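Local atomic coordinates of endoglucanase A (Clostridium cellulolyticum, PDB entry 1EDG), a protein that probably hydrolyses internal beta-1,4-glucosidic bonds of cellulose, acting as a family 5 glycoside hydrolase with a TIM-barrel catalytic domain. Residues M168-L173 against S252-C257; N194-L199 against P222-S227; N120-V125 against I338-N343; N291-Y296 against K331-L336. One frame throughout, in Å; residues are numbered along the deposited sequence.

Contact 1. Residues M168-L173 against S252-C257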
# COMPACT_ATOMS: atom_id res chain seq x y z
N MET A 168 7.64 -4.45 4.61
CA MET A 168 8.30 -3.21 4.19
C MET A 168 7.44 -2.49 3.16
O MET A 168 6.61 -3.12 2.49
CB MET A 168 9.67 -3.50 3.56
CG MET A 168 10.66 -4.14 4.53
SD MET A 168 12.19 -4.67 3.73
CE MET A 168 11.65 -6.21 3.00
N ASN A 169 7.65 -1.19 3.02
CA ASN A 169 6.89 -0.37 2.08
C ASN A 169 7.53 -0.31 0.69
O ASN A 169 7.12 -1.04 -0.22
CB ASN A 169 6.72 1.04 2.68
CG ASN A 169 6.00 1.98 1.73
OD1 ASN A 169 4.93 1.66 1.21
ND2 ASN A 169 6.57 3.16 1.51
N GLU A 170 8.50 0.57 0.52
CA GLU A 170 9.21 0.72 -0.76
C GLU A 170 10.72 0.63 -0.52
O GLU A 170 11.45 1.61 -0.71
CB GLU A 170 8.84 2.06 -1.42
CG GLU A 170 7.38 2.15 -1.87
CD GLU A 170 7.02 3.47 -2.55
OE1 GLU A 170 7.81 4.43 -2.53
OE2 GLU A 170 5.91 3.55 -3.12
N PRO A 171 11.21 -0.55 -0.11
CA PRO A 171 12.65 -0.72 0.15
C PRO A 171 13.44 -0.35 -1.11
O PRO A 171 13.13 -0.81 -2.22
CB PRO A 171 12.76 -2.20 0.52
CG PRO A 171 11.64 -2.83 -0.25
CD PRO A 171 10.51 -1.85 -0.09
N ARG A 172 14.44 0.51 -0.95
CA ARG A 172 15.20 0.98 -2.10
C ARG A 172 16.52 1.61 -1.64
O ARG A 172 16.74 1.79 -0.45
CB ARG A 172 14.37 2.04 -2.83
CG ARG A 172 14.13 3.30 -1.97
CD ARG A 172 13.02 4.17 -2.52
NE ARG A 172 12.89 5.43 -1.79
CZ ARG A 172 12.30 5.57 -0.61
NH1 ARG A 172 11.76 4.53 0.01
NH2 ARG A 172 12.24 6.77 -0.04
N LEU A 173 17.36 1.97 -2.61
CA LEU A 173 18.63 2.61 -2.31
C LEU A 173 18.44 4.13 -2.28
O LEU A 173 18.64 4.81 -3.28
CB LEU A 173 19.69 2.23 -3.35
CG LEU A 173 20.09 0.76 -3.39
CD1 LEU A 173 21.00 0.50 -4.58
CD2 LEU A 173 20.77 0.36 -2.09
N SER A 252 3.14 -7.35 -3.09
CA SER A 252 2.75 -5.95 -2.98
C SER A 252 3.37 -5.10 -4.09
O SER A 252 4.58 -5.18 -4.33
CB SER A 252 3.21 -5.41 -1.62
OG SER A 252 2.99 -4.01 -1.53
N VAL A 253 2.55 -4.32 -4.78
CA VAL A 253 3.06 -3.43 -5.82
C VAL A 253 2.38 -2.07 -5.69
O VAL A 253 1.26 -1.97 -5.19
CB VAL A 253 2.82 -3.95 -7.28
CG1 VAL A 253 3.39 -5.36 -7.46
CG2 VAL A 253 1.37 -3.90 -7.65
N HIS A 254 3.10 -1.02 -6.07
CA HIS A 254 2.57 0.34 -6.04
C HIS A 254 2.70 0.79 -7.48
O HIS A 254 3.73 0.54 -8.11
CB HIS A 254 3.38 1.25 -5.11
CG HIS A 254 3.27 0.89 -3.66
ND1 HIS A 254 4.03 1.50 -2.68
CD2 HIS A 254 2.49 -0.01 -3.02
CE1 HIS A 254 3.73 0.99 -1.50
NE2 HIS A 254 2.80 0.07 -1.68
N ALA A 255 1.67 1.41 -8.03
CA ALA A 255 1.76 1.81 -9.42
C ALA A 255 0.97 3.05 -9.81
O ALA A 255 -0.20 2.97 -10.17
CB ALA A 255 1.37 0.65 -10.32
N TYR A 256 1.64 4.20 -9.75
CA TYR A 256 1.03 5.46 -10.15
C TYR A 256 1.44 5.61 -11.61
O TYR A 256 2.34 6.39 -11.93
CB TYR A 256 1.60 6.60 -9.31
CG TYR A 256 1.33 6.50 -7.82
CD1 TYR A 256 0.21 7.09 -7.26
CD2 TYR A 256 2.24 5.87 -6.97
CE1 TYR A 256 -0.01 7.07 -5.88
CE2 TYR A 256 2.04 5.84 -5.58
CZ TYR A 256 0.91 6.44 -5.04
OH TYR A 256 0.73 6.47 -3.68
N CYS A 257 0.82 4.82 -12.48
CA CYS A 257 1.16 4.81 -13.91
C CYS A 257 0.03 5.29 -14.84
O CYS A 257 -1.11 4.87 -14.69
CB CYS A 257 1.56 3.39 -14.32
SG CYS A 257 2.79 2.62 -13.25
O HOH W 1 4.82 -2.59 -0.16
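His254 sets the ND1-CE1 edge of its imidazole against Glu170 OE2 and Asn169 OD1, both near the ring plane. This is the C-terminal end of a TIM barrel: strand 249-254 delivers the histidine, and the loop after strand 163-166 carries Asn169 and Glu170. An Asn-Glu pair at the end of the fourth strand is a hallmark of glycoside hydrolase family 5, where the glutamate usually serves as acid/base, and the arrangement here is consistent with that. The main link is a His-carboxylate hydrogen bond: His254 ND1 donates to Glu170 OE2 at 2.8 Å, with an N-H...O angle of 179°. OE2 receives it on its anti lone pair, the one away from OE1, while the carboxylate is twisted 52° from the ring. The Glu170 chain is extended beyond CG, which carries the carboxylate out to the histidine. Asn169 comes from another direction along the ring edge, with OD1 3.0 Å from His254 CE1; its CG lies anti to the backbone N (chi1 177°), which sends the amide out beside the ring. The straight bond at ND1, with OD1 close against CE1, probably fixes the rotation of the ring. Beyond this pair, Asn169 and His254 both touch Glu307 of strand 303-308. Arg172 NH1 donates to Glu170 O at 3.0 Å, and that oxygen lies in the guanidinium plane. Away from the histidine ring, a water bridges the segments, donating to Asn169 O at 2.8 Å and sitting 2.7 Å from Ser252 OG.

Contact 2. Residues N194-L199 against P222-S227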
# COMPACT_ATOMS: atom_id res chain seq x y z
N ASN A 194 18.71 -8.66 -3.80
CA ASN A 194 19.04 -9.85 -3.03
C ASN A 194 18.84 -9.58 -1.54
O ASN A 194 18.28 -10.41 -0.82
CB ASN A 194 20.48 -10.31 -3.32
CG ASN A 194 20.68 -10.72 -4.77
OD1 ASN A 194 19.74 -11.19 -5.43
ND2 ASN A 194 21.90 -10.55 -5.27
N CYS A 195 19.25 -8.39 -1.09
CA CYS A 195 19.08 -8.00 0.30
C CYS A 195 17.60 -7.93 0.66
O CYS A 195 17.20 -8.31 1.76
CB CYS A 195 19.75 -6.65 0.56
SG CYS A 195 21.56 -6.70 0.66
N ILE A 196 16.78 -7.44 -0.27
CA ILE A 196 15.34 -7.33 -0.06
C ILE A 196 14.74 -8.73 0.06
O ILE A 196 13.88 -8.98 0.91
CB ILE A 196 14.67 -6.50 -1.18
CG1 ILE A 196 15.11 -5.03 -1.06
CG2 ILE A 196 13.14 -6.63 -1.12
CD1 ILE A 196 14.70 -4.15 -2.21
N ASN A 197 15.23 -9.67 -0.74
CA ASN A 197 14.75 -11.06 -0.67
C ASN A 197 15.04 -11.61 0.73
O ASN A 197 14.18 -12.26 1.34
CB ASN A 197 15.44 -11.94 -1.73
CG ASN A 197 14.92 -11.70 -3.14
OD1 ASN A 197 13.78 -11.27 -3.33
ND2 ASN A 197 15.75 -12.00 -4.13
N GLN A 198 16.23 -11.31 1.25
CA GLN A 198 16.63 -11.76 2.58
C GLN A 198 15.79 -11.12 3.69
O GLN A 198 15.32 -11.81 4.60
CB GLN A 198 18.12 -11.48 2.82
CG GLN A 198 19.07 -12.26 1.89
CD GLN A 198 20.54 -11.89 2.06
OE1 GLN A 198 21.20 -11.43 1.12
NE2 GLN A 198 21.07 -12.09 3.27
N LEU A 199 15.56 -9.81 3.59
CA LEU A 199 14.76 -9.11 4.59
C LEU A 199 13.30 -9.58 4.61
O LEU A 199 12.70 -9.72 5.68
CB LEU A 199 14.87 -7.60 4.41
CG LEU A 199 16.28 -7.05 4.69
CD1 LEU A 199 16.35 -5.57 4.31
CD2 LEU A 199 16.67 -7.26 6.15
N PRO A 222 6.95 -6.78 -0.88
CA PRO A 222 7.22 -6.01 -2.09
C PRO A 222 8.60 -6.37 -2.65
O PRO A 222 9.41 -7.03 -1.98
CB PRO A 222 7.23 -4.57 -1.57
CG PRO A 222 7.90 -4.73 -0.24
CD PRO A 222 7.24 -5.98 0.33
N GLY A 223 8.83 -5.97 -3.90
CA GLY A 223 10.12 -6.16 -4.54
C GLY A 223 10.76 -4.78 -4.46
O GLY A 223 10.27 -3.92 -3.73
N TYR A 224 11.82 -4.55 -5.23
CA TYR A 224 12.51 -3.25 -5.22
C TYR A 224 11.55 -2.08 -5.46
O TYR A 224 10.85 -2.03 -6.48
CB TYR A 224 13.64 -3.25 -6.27
CG TYR A 224 14.60 -2.08 -6.14
CD1 TYR A 224 15.65 -2.11 -5.23
CD2 TYR A 224 14.43 -0.93 -6.91
CE1 TYR A 224 16.51 -1.03 -5.08
CE2 TYR A 224 15.28 0.16 -6.77
CZ TYR A 224 16.32 0.11 -5.86
OH TYR A 224 17.12 1.21 -5.69
N VAL A 225 11.54 -1.13 -4.51
CA VAL A 225 10.69 0.07 -4.49
C VAL A 225 9.20 -0.25 -4.73
O VAL A 225 8.43 0.63 -5.12
CB VAL A 225 11.13 1.16 -5.52
CG1 VAL A 225 10.61 2.53 -5.11
CG2 VAL A 225 12.60 1.23 -5.60
N ALA A 226 8.82 -1.49 -4.44
CA ALA A 226 7.44 -1.97 -4.64
C ALA A 226 6.96 -1.75 -6.07
O ALA A 226 5.76 -1.61 -6.32
CB ALA A 226 6.48 -1.30 -3.64
N SER A 227 7.88 -1.70 -7.03
CA SER A 227 7.48 -1.50 -8.42
C SER A 227 7.02 -2.82 -9.05
O SER A 227 7.33 -3.91 -8.55
CB SER A 227 8.63 -0.90 -9.24
OG SER A 227 9.71 -1.80 -9.36
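Helix residue Ile196 passes nearest the irregular chain at Gly223, CA to CA 7.0 Å, where strand 219-222 has given way to tight turns. Ile196 is the one helix residue here that reaches across. Its CD1 lies 3.8 Å from Tyr224 CD1, meeting the phenol ring obliquely and touching Tyr224 CA as well. The other branch, CG2, is anti to the backbone N and rests 3.8 Å from Pro222 O. The isoleucine thus spreads its two branches, one to the carbonyl at the strand's last residue and the other to Tyr224, with no hydrogen bond between the segments. The receiving surface is shaped by two overlapping turns. Gly223 O accepts from Ala226 N at 2.9 Å in the first, and Tyr224 O accepts from Ser227 N in the next. That second carbonyl is gripped twice, because Ser227 OG also donates to Tyr224 O at 3.1 Å. Ser227 is the N-cap of helix 228-232, where its OG is bonded to Gly230 N. The tyrosine hydroxyl is held elsewhere, by Asn178 O and Leu173 N. In the TIM barrel, helix 187-209 leads on to strand 219-222, so this is a barrel helix leaning on the last residue of the strand that follows it and on the loop beyond. On its flank, Cys195 and Leu199 pack on Met138 of helix 138-155, while Pro222 and Ala226 touch strand 249-254.

Contact 3. Residues N120-V125 against I338-N343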
# COMPACT_ATOMS: atom_id res chain seq x y z
N ASN A 120 1.95 -1.87 8.28
CA ASN A 120 3.29 -2.04 7.70
C ASN A 120 4.37 -1.25 8.43
O ASN A 120 4.16 -0.81 9.57
CB ASN A 120 3.26 -1.60 6.21
CG ASN A 120 3.33 -0.05 6.03
OD1 ASN A 120 3.47 0.72 6.98
ND2 ASN A 120 3.28 0.38 4.78
N THR A 121 5.56 -1.22 7.83
CA THR A 121 6.63 -0.34 8.30
C THR A 121 6.68 0.54 7.04
O THR A 121 6.57 0.02 5.91
CB THR A 121 8.02 -1.01 8.56
OG1 THR A 121 8.56 -1.55 7.35
CG2 THR A 121 7.90 -2.07 9.63
N HIS A 122 6.79 1.85 7.20
CA HIS A 122 6.77 2.74 6.05
C HIS A 122 8.08 3.46 5.76
O HIS A 122 8.98 2.86 5.17
CB HIS A 122 5.60 3.72 6.18
CG HIS A 122 4.95 4.08 4.88
ND1 HIS A 122 5.19 5.28 4.23
CD2 HIS A 122 4.07 3.41 4.11
CE1 HIS A 122 4.47 5.32 3.12
NE2 HIS A 122 3.78 4.20 3.03
N HIS A 123 8.21 4.72 6.18
CA HIS A 123 9.43 5.48 5.92
C HIS A 123 10.50 5.12 6.94
O HIS A 123 10.90 5.95 7.78
CB HIS A 123 9.14 6.99 5.94
CG HIS A 123 8.23 7.46 4.84
ND1 HIS A 123 7.16 8.29 5.06
CD2 HIS A 123 8.27 7.24 3.50
CE1 HIS A 123 6.58 8.58 3.91
NE2 HIS A 123 7.23 7.95 2.94
N ASP A 124 10.95 3.87 6.90
CA ASP A 124 11.96 3.38 7.82
C ASP A 124 13.27 2.97 7.15
O ASP A 124 14.06 2.23 7.72
CB ASP A 124 11.39 2.22 8.66
CG ASP A 124 10.40 2.69 9.71
OD1 ASP A 124 10.41 3.89 10.05
OD2 ASP A 124 9.62 1.85 10.22
N VAL A 125 13.46 3.44 5.92
CA VAL A 125 14.70 3.16 5.19
C VAL A 125 15.64 4.27 5.65
O VAL A 125 15.54 5.41 5.20
CB VAL A 125 14.51 3.26 3.65
CG1 VAL A 125 15.81 2.87 2.93
CG2 VAL A 125 13.36 2.37 3.19
N ILE A 338 -5.82 -0.11 -3.80
CA ILE A 338 -5.94 0.66 -2.56
C ILE A 338 -5.52 2.10 -2.89
O ILE A 338 -4.40 2.35 -3.33
CB ILE A 338 -5.05 0.08 -1.42
CG1 ILE A 338 -5.41 -1.39 -1.16
CG2 ILE A 338 -5.25 0.89 -0.13
CD1 ILE A 338 -4.63 -2.02 -0.01
N LEU A 339 -6.47 3.02 -2.74
CA LEU A 339 -6.28 4.44 -3.03
C LEU A 339 -5.35 5.13 -2.02
O LEU A 339 -5.46 4.89 -0.81
CB LEU A 339 -7.65 5.14 -2.96
CG LEU A 339 -8.07 6.35 -3.81
CD1 LEU A 339 -8.97 7.22 -2.97
CD2 LEU A 339 -6.93 7.12 -4.34
N TRP A 340 -4.43 5.95 -2.51
CA TRP A 340 -3.55 6.70 -1.60
C TRP A 340 -4.28 8.03 -1.35
O TRP A 340 -4.62 8.75 -2.29
CB TRP A 340 -2.18 6.98 -2.22
CG TRP A 340 -1.30 7.84 -1.32
CD1 TRP A 340 -0.99 9.16 -1.49
CD2 TRP A 340 -0.65 7.42 -0.11
NE1 TRP A 340 -0.18 9.59 -0.46
CE2 TRP A 340 0.04 8.55 0.40
CE3 TRP A 340 -0.57 6.21 0.59
CZ2 TRP A 340 0.79 8.50 1.58
CZ3 TRP A 340 0.18 6.15 1.76
CH2 TRP A 340 0.85 7.30 2.25
N ASP A 341 -4.51 8.34 -0.08
CA ASP A 341 -5.20 9.57 0.29
C ASP A 341 -4.39 10.24 1.40
O ASP A 341 -4.27 9.70 2.50
CB ASP A 341 -6.61 9.24 0.79
CG ASP A 341 -7.52 10.46 0.88
OD1 ASP A 341 -7.02 11.59 1.04
OD2 ASP A 341 -8.74 10.27 0.81
N ASN A 342 -3.82 11.41 1.10
CA ASN A 342 -3.00 12.13 2.07
C ASN A 342 -3.65 13.33 2.75
O ASN A 342 -2.98 14.09 3.45
CB ASN A 342 -1.65 12.52 1.46
CG ASN A 342 -1.77 13.54 0.35
OD1 ASN A 342 -2.87 13.99 0.02
ND2 ASN A 342 -0.64 13.91 -0.24
N ASN A 343 -4.95 13.52 2.52
CA ASN A 343 -5.71 14.63 3.13
C ASN A 343 -5.19 16.02 2.74
O ASN A 343 -5.51 17.02 3.40
CB ASN A 343 -5.73 14.46 4.66
CG ASN A 343 -6.75 15.36 5.35
OD1 ASN A 343 -6.46 15.96 6.38
ND2 ASN A 343 -7.97 15.41 4.81
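Trp340, which follows Ile338 and Leu339 of strand 336-339 at the barrel mouth, meets His122 with its indole. The touch is between the outer corners of the two rings, Trp340 CH2 and His122 CE1, 4.2 Å apart. The planes are nearly parallel, at 10°, but they are slid so far that the centroids of the His122 ring and the Trp340 six-membered ring stand 6.0 Å apart and the overlap is slight. With CG anti to its backbone N (chi1 176°), the indole is carried away from the strand so that CH2 leads. His122 is itself flanked: Asn120 ND2 lies at its edge, and its own ND1 sits 3.5 Å above the centre of the His123 ring. In this TIM barrel, side chains from the segments following the third and eighth strands thereby meet over the C-terminal end, where family 5 enzymes have their active-site cleft; both aromatic residues also touch Arg79 and Glu307. After Trp340 the chain turns outward. Asp341 OD1 accepts from Asn343 N at 3.2 Å, forming an Asx turn, while Asp341 OD2 takes bonds from Trp33 NE1 and Phe355 N. Asn342 is tied down by its amide, ND2 donating to Glu350 O.

Contact 4. Residues N291-Y296 against K331-L336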
# COMPACT_ATOMS: atom_id res chain seq x y z
N ASN A 291 1.57 -8.01 -16.96
CA ASN A 291 2.76 -8.67 -16.42
C ASN A 291 2.39 -9.36 -15.11
O ASN A 291 2.77 -10.51 -14.88
CB ASN A 291 3.87 -7.65 -16.14
CG ASN A 291 4.52 -7.14 -17.41
OD1 ASN A 291 4.26 -7.66 -18.50
ND2 ASN A 291 5.35 -6.11 -17.28
N ILE A 292 1.64 -8.66 -14.27
CA ILE A 292 1.21 -9.20 -12.99
C ILE A 292 0.27 -10.39 -13.18
O ILE A 292 0.40 -11.41 -12.47
CB ILE A 292 0.52 -8.10 -12.14
CG1 ILE A 292 1.55 -7.06 -11.71
CG2 ILE A 292 -0.16 -8.72 -10.92
CD1 ILE A 292 0.94 -5.83 -11.05
N TYR A 293 -0.65 -10.29 -14.13
CA TYR A 293 -1.58 -11.37 -14.40
C TYR A 293 -0.85 -12.64 -14.85
O TYR A 293 -1.06 -13.72 -14.30
CB TYR A 293 -2.58 -10.97 -15.49
CG TYR A 293 -3.53 -12.07 -15.88
CD1 TYR A 293 -4.52 -12.50 -15.00
CD2 TYR A 293 -3.43 -12.71 -17.12
CE1 TYR A 293 -5.40 -13.53 -15.33
CE2 TYR A 293 -4.30 -13.75 -17.46
CZ TYR A 293 -5.28 -14.15 -16.56
OH TYR A 293 -6.14 -15.18 -16.87
N ASN A 294 0.03 -12.48 -15.83
CA ASN A 294 0.78 -13.60 -16.37
C ASN A 294 1.71 -14.27 -15.37
O ASN A 294 1.78 -15.50 -15.31
CB ASN A 294 1.58 -13.16 -17.60
CG ASN A 294 0.68 -12.75 -18.75
OD1 ASN A 294 -0.42 -13.28 -18.92
ND2 ASN A 294 1.15 -11.80 -19.55
N LYS A 295 2.37 -13.46 -14.55
CA LYS A 295 3.31 -13.99 -13.58
C LYS A 295 2.68 -14.50 -12.29
O LYS A 295 3.16 -15.48 -11.71
CB LYS A 295 4.36 -12.91 -13.27
CG LYS A 295 5.48 -13.35 -12.34
CD LYS A 295 6.26 -14.51 -12.92
CE LYS A 295 7.42 -14.93 -12.01
NZ LYS A 295 8.48 -13.87 -11.92
N TYR A 296 1.60 -13.87 -11.85
CA TYR A 296 1.00 -14.25 -10.58
C TYR A 296 -0.47 -14.61 -10.50
O TYR A 296 -0.81 -15.76 -10.19
CB TYR A 296 1.28 -13.17 -9.52
CG TYR A 296 2.74 -12.98 -9.18
CD1 TYR A 296 3.47 -13.99 -8.55
CD2 TYR A 296 3.41 -11.79 -9.51
CE1 TYR A 296 4.81 -13.83 -8.25
CE2 TYR A 296 4.77 -11.62 -9.20
CZ TYR A 296 5.46 -12.65 -8.57
OH TYR A 296 6.79 -12.53 -8.26
N LYS A 331 -9.53 -5.38 -11.60
CA LYS A 331 -10.53 -6.35 -11.18
C LYS A 331 -10.61 -7.53 -12.16
O LYS A 331 -10.73 -8.69 -11.75
CB LYS A 331 -11.90 -5.66 -11.01
CG LYS A 331 -13.01 -6.53 -10.43
CD LYS A 331 -13.78 -7.21 -11.53
CE LYS A 331 -14.95 -8.02 -11.00
NZ LYS A 331 -15.56 -8.80 -12.12
N ALA A 332 -10.53 -7.22 -13.45
CA ALA A 332 -10.59 -8.25 -14.49
C ALA A 332 -9.43 -9.25 -14.36
O ALA A 332 -9.52 -10.37 -14.87
CB ALA A 332 -10.57 -7.60 -15.88
N ARG A 333 -8.36 -8.84 -13.70
CA ARG A 333 -7.19 -9.70 -13.50
C ARG A 333 -7.04 -10.17 -12.05
O ARG A 333 -5.98 -10.66 -11.65
CB ARG A 333 -5.92 -8.97 -13.97
CG ARG A 333 -5.91 -8.65 -15.47
CD ARG A 333 -4.92 -7.54 -15.76
NE ARG A 333 -4.80 -7.20 -17.18
CZ ARG A 333 -5.66 -6.45 -17.86
NH1 ARG A 333 -6.74 -5.95 -17.25
NH2 ARG A 333 -5.45 -6.19 -19.14
N GLY A 334 -8.12 -10.02 -11.28
CA GLY A 334 -8.15 -10.45 -9.89
C GLY A 334 -7.30 -9.66 -8.91
O GLY A 334 -7.03 -10.13 -7.81
N ILE A 335 -6.93 -8.43 -9.29
CA ILE A 335 -6.08 -7.58 -8.46
C ILE A 335 -6.84 -6.52 -7.66
O ILE A 335 -7.69 -5.81 -8.21
CB ILE A 335 -5.05 -6.84 -9.35
CG1 ILE A 335 -4.27 -7.83 -10.23
CG2 ILE A 335 -4.10 -6.02 -8.49
CD1 ILE A 335 -3.52 -7.17 -11.38
N LEU A 336 -6.51 -6.39 -6.37
CA LEU A 336 -7.13 -5.39 -5.49
C LEU A 336 -6.41 -4.05 -5.65
O LEU A 336 -5.20 -4.03 -5.89
CB LEU A 336 -7.01 -5.81 -4.02
CG LEU A 336 -7.58 -4.80 -3.01
CD1 LEU A 336 -9.08 -4.88 -3.04
CD2 LEU A 336 -7.07 -5.08 -1.61
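This is a largely apolar contact on the outer layer of the TIM barrel, at the end where helices run into the strands that follow: helix 279-297 packs against the turn between helix 316-332 and strand 336-339. The closest backbone approach joins Tyr293 and Arg333, whose CA atoms are 5.9 Å apart. There the tyrosine ring meets the aliphatic part of the arginine, with Tyr293 CD1 3.9 Å from Arg333 CB, while Arg333 CG and CD run past Tyr293 CB. The guanidinium plane stands at 83° to the ring, and the touching is done by methylenes. One helical position earlier, Ile292 CG2 meets Ile335 CD1 at 3.7 Å. Ile335 belongs to the Schellman motif that ends helix 316-332; Gly334 is its C-prime residue (phi 70°), with its N bonded to Lys331 O at 3.0 Å. That reversal carries the chain inward, and Ile335 packs on Ile305 of the barrel wall as Ile292 does on Val303. The polar ends find partners elsewhere: Arg333 NH2 forms a salt bridge with Asp290, Arg333 NH1 bonds to Gln329 O, and Tyr293 OH bonds to Asn16 O. With no hydrogen bond passing between the segments themselves, their direct contact rests on the fit of methyl, methylene and ring carbons, and the charge of the arginine is probably balanced by Asp290.

All four contacts are largely buried, but they occupy different layers of one barrel. Contacts 1 and 3 gather polar and aromatic side chains over the C-terminal mouth and touch each other where Tyr256 meets Trp340 and Asn169 meets His122. Contacts 2 and 4 lie farther out, their centres about 15 and 16 Å from the centre of the chain, against 8 and 6 Å for contacts 1 and 3, and join a helix to the loop or turn at a strand end, largely through apolar carbons. Contact 2 also backs directly onto contact 1: His254 N and Ala226 O, 2.7 Å apart, probably form a hydrogen bond. Contact 4 reaches contact 1 through Ile292 against Val253 and adjoins contact 3 in sequence.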